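Local coordinates for diaminopropionate ammonia-lyase (Escherichia coli, PDB 4D9K), which catalyses the pyridoxal phosphate-dependent alpha,beta-elimination of both L- and D-2,3-diaminopropionate to pyruvate and ammonia, working as a homodimer, at the interface of chains A and B. Coordinates in Å, arbitrary orientation; residue numbers count along the deposited sequence, not the author numbering. Chains: chain A/B, Diaminopropionate ammonia-lyase.

The interface of chains A and B. Residues chain A 382, 386, 390; chain B 56, 326-329.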
ATOM      1  N   VAL A 382      12.264   1.421   7.812  1.00 28.66           N
ATOM      2  CA  VAL A 382      10.996   2.131   7.678  1.00 28.44           C
ATOM      3  C   VAL A 382      11.105   3.329   6.741  1.00 28.42           C
ATOM      4  O   VAL A 382      10.210   3.574   5.919  1.00 28.09           O
ATOM      5  CB  VAL A 382      10.473   2.534   9.081  1.00 29.09           C
ATOM      6  CG1 VAL A 382       9.491   3.692   9.019  1.00 29.48           C
ATOM      7  CG2 VAL A 382       9.833   1.329   9.757  1.00 29.30           C
ATOM      8  N   ARG A 386       8.912   3.466   3.276  1.00 24.42           N
ATOM      9  CA  ARG A 386       7.935   4.521   2.976  1.00 24.39           C
ATOM     10  C   ARG A 386       8.380   5.451   1.850  1.00 24.55           C
ATOM     11  O   ARG A 386       7.564   6.156   1.263  1.00 24.21           O
ATOM     12  CB  ARG A 386       7.572   5.319   4.238  1.00 24.86           C
ATOM     13  CG  ARG A 386       6.939   4.481   5.339  1.00 24.96           C
ATOM     14  CD  ARG A 386       5.566   3.955   4.947  1.00 24.85           C
ATOM     15  NE  ARG A 386       5.116   2.901   5.853  1.00 25.15           N
ATOM     16  CZ  ARG A 386       3.931   2.298   5.785  1.00 24.99           C
ATOM     17  NH1 ARG A 386       3.058   2.642   4.849  1.00 24.44           N
ATOM     18  NH2 ARG A 386       3.622   1.344   6.658  1.00 25.12           N
ATOM     19  N   TRP A 390       5.484   5.156  -0.577  1.00 23.30           N
ATOM     20  CA  TRP A 390       4.735   6.420  -0.541  1.00 23.88           C
ATOM     21  C   TRP A 390       5.246   7.451  -1.487  1.00 24.95           C
ATOM     22  O   TRP A 390       4.477   7.991  -2.291  1.00 25.10           O
ATOM     23  CB  TRP A 390       4.665   7.022   0.861  1.00 23.88           C
ATOM     24  CG  TRP A 390       3.730   6.330   1.811  1.00 23.53           C
ATOM     25  CD1 TRP A 390       2.826   5.295   1.529  1.00 23.12           C
ATOM     26  CD2 TRP A 390       3.537   6.625   3.235  1.00 23.59           C
ATOM     27  NE1 TRP A 390       2.139   4.932   2.654  1.00 23.05           N
ATOM     28  CE2 TRP A 390       2.500   5.694   3.709  1.00 23.41           C
ATOM     29  CE3 TRP A 390       4.080   7.535   4.125  1.00 24.01           C
ATOM     30  CZ2 TRP A 390       2.062   5.693   5.026  1.00 23.63           C
ATOM     31  CZ3 TRP A 390       3.635   7.519   5.454  1.00 24.16           C
ATOM     32  CH2 TRP A 390       2.656   6.626   5.891  1.00 24.14           C
TER
ATOM     33  N   LEU B  56       2.175  10.186  13.507  1.00 33.58           N
ATOM     34  CA  LEU B  56       3.351  10.459  12.678  1.00 33.33           C
ATOM     35  C   LEU B  56       3.397  11.924  12.221  1.00 33.05           C
ATOM     36  O   LEU B  56       4.458  12.547  12.238  1.00 33.18           O
ATOM     37  CB  LEU B  56       3.406   9.505  11.470  1.00 32.64           C
ATOM     38  CG  LEU B  56       4.484   9.706  10.388  1.00 32.38           C
ATOM     39  CD1 LEU B  56       5.890   9.495  10.936  1.00 32.17           C
ATOM     40  CD2 LEU B  56       4.241   8.794   9.191  1.00 31.93           C
ATOM     41  N   ASN B 326      -1.517   2.430   1.196  1.00 24.33           N
ATOM     42  CA  ASN B 326      -0.620   1.629   2.025  1.00 24.76           C
ATOM     43  C   ASN B 326      -0.430   2.359   3.347  1.00 24.79           C
ATOM     44  O   ASN B 326       0.519   3.149   3.494  1.00 24.35           O
ATOM     45  CB  ASN B 326       0.719   1.374   1.323  1.00 25.35           C
ATOM     46  CG  ASN B 326       1.561   0.315   2.021  1.00 25.92           C
ATOM     47  OD1 ASN B 326       1.275  -0.093   3.150  1.00 26.24           O
ATOM     48  ND2 ASN B 326       2.604  -0.147   1.340  1.00 26.27           N
ATOM     49  N   PRO B 327      -1.356   2.127   4.306  1.00 24.75           N
ATOM     50  CA  PRO B 327      -1.407   2.908   5.545  1.00 24.73           C
ATOM     51  C   PRO B 327      -0.191   2.739   6.448  1.00 24.98           C
ATOM     52  O   PRO B 327       0.638   1.859   6.221  1.00 25.34           O
ATOM     53  CB  PRO B 327      -2.662   2.382   6.248  1.00 24.88           C
ATOM     54  CG  PRO B 327      -2.921   1.040   5.650  1.00 25.31           C
ATOM     55  CD  PRO B 327      -2.453   1.142   4.230  1.00 25.18           C
ATOM     56  N   TYR B 328      -0.109   3.586   7.471  1.00 25.44           N
ATOM     57  CA  TYR B 328       0.988   3.568   8.443  1.00 25.87           C
ATOM     58  C   TYR B 328       0.565   2.841   9.708  1.00 26.24           C
ATOM     59  O   TYR B 328      -0.609   2.873  10.079  1.00 26.29           O
ATOM     60  CB  TYR B 328       1.390   4.996   8.810  1.00 25.99           C
ATOM     61  CG  TYR B 328       2.767   5.111   9.425  1.00 26.75           C
ATOM     62  CD1 TYR B 328       3.914   4.997   8.635  1.00 26.99           C
ATOM     63  CD2 TYR B 328       2.927   5.340  10.791  1.00 27.32           C
ATOM     64  CE1 TYR B 328       5.179   5.102   9.184  1.00 27.85           C
ATOM     65  CE2 TYR B 328       4.192   5.452  11.354  1.00 28.05           C
ATOM     66  CZ  TYR B 328       5.312   5.333  10.543  1.00 28.27           C
ATOM     67  OH  TYR B 328       6.568   5.431  11.082  1.00 29.18           O
ATOM     68  N   GLY B 329       1.524   2.213  10.384  1.00 26.58           N
ATOM     69  CA  GLY B 329       1.231   1.440  11.586  1.00 26.98           C
ATOM     70  C   GLY B 329       0.074   0.493  11.321  1.00 27.24           C
ATOM     71  O   GLY B 329       0.107  -0.276  10.361  1.00 27.22           O
TER
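A:Val382, A:Arg386 and A:Trp390, spaced four residues apart along helix 382-391, face the extended loop stretch B:Asn326 to B:Tyr328, which turns at B:Gly329 through a positive phi (49°). The pairing illustrates how one subunit can recognise the backbone of the other through long side chains. The indole NE1 of A:Trp390 donates to the carbonyl O of B:Asn326 at 2.6 Å, the acceptor lying nearly in the ring plane and the bond fairly straight (152° at the hydrogen). At the next residue of the loop, the carbonyl O of B:Pro327 receives a more bent bond from guanidinium NH1 of A:Arg386 at 2.9 Å, approaching from above the carbonyl plane, while NH2 adds a weak bond to the same oxygen. A bend at chi2 turns the arginine chain across the indole, with A:Arg386 CD 3.6 Å above the plane of the A:Trp390 ring, over its centre; this intrachain packing should help steady both donors. B:Tyr328 adds ring packing: its CD1 meets A:Trp390 CH2 at 3.4 Å and also lies over the rim of one guanidinium face of A:Arg386. With CG anti to the backbone N (chi1 -161°), the phenol extends along the helix until OH comes 4.0 Å from A:Val382 CG1. Within chain B, B:Leu56 CD2 sits over the tyrosine ring centre, and it also touches the indole edge at CZ3. The patch joins the last helix of one subunit to the loop after helix 314-325 and helix 51-57 of the other, its centre about 28 Å from B:Lys77, the cofactor-binding lysine; two-fold symmetry repeats it.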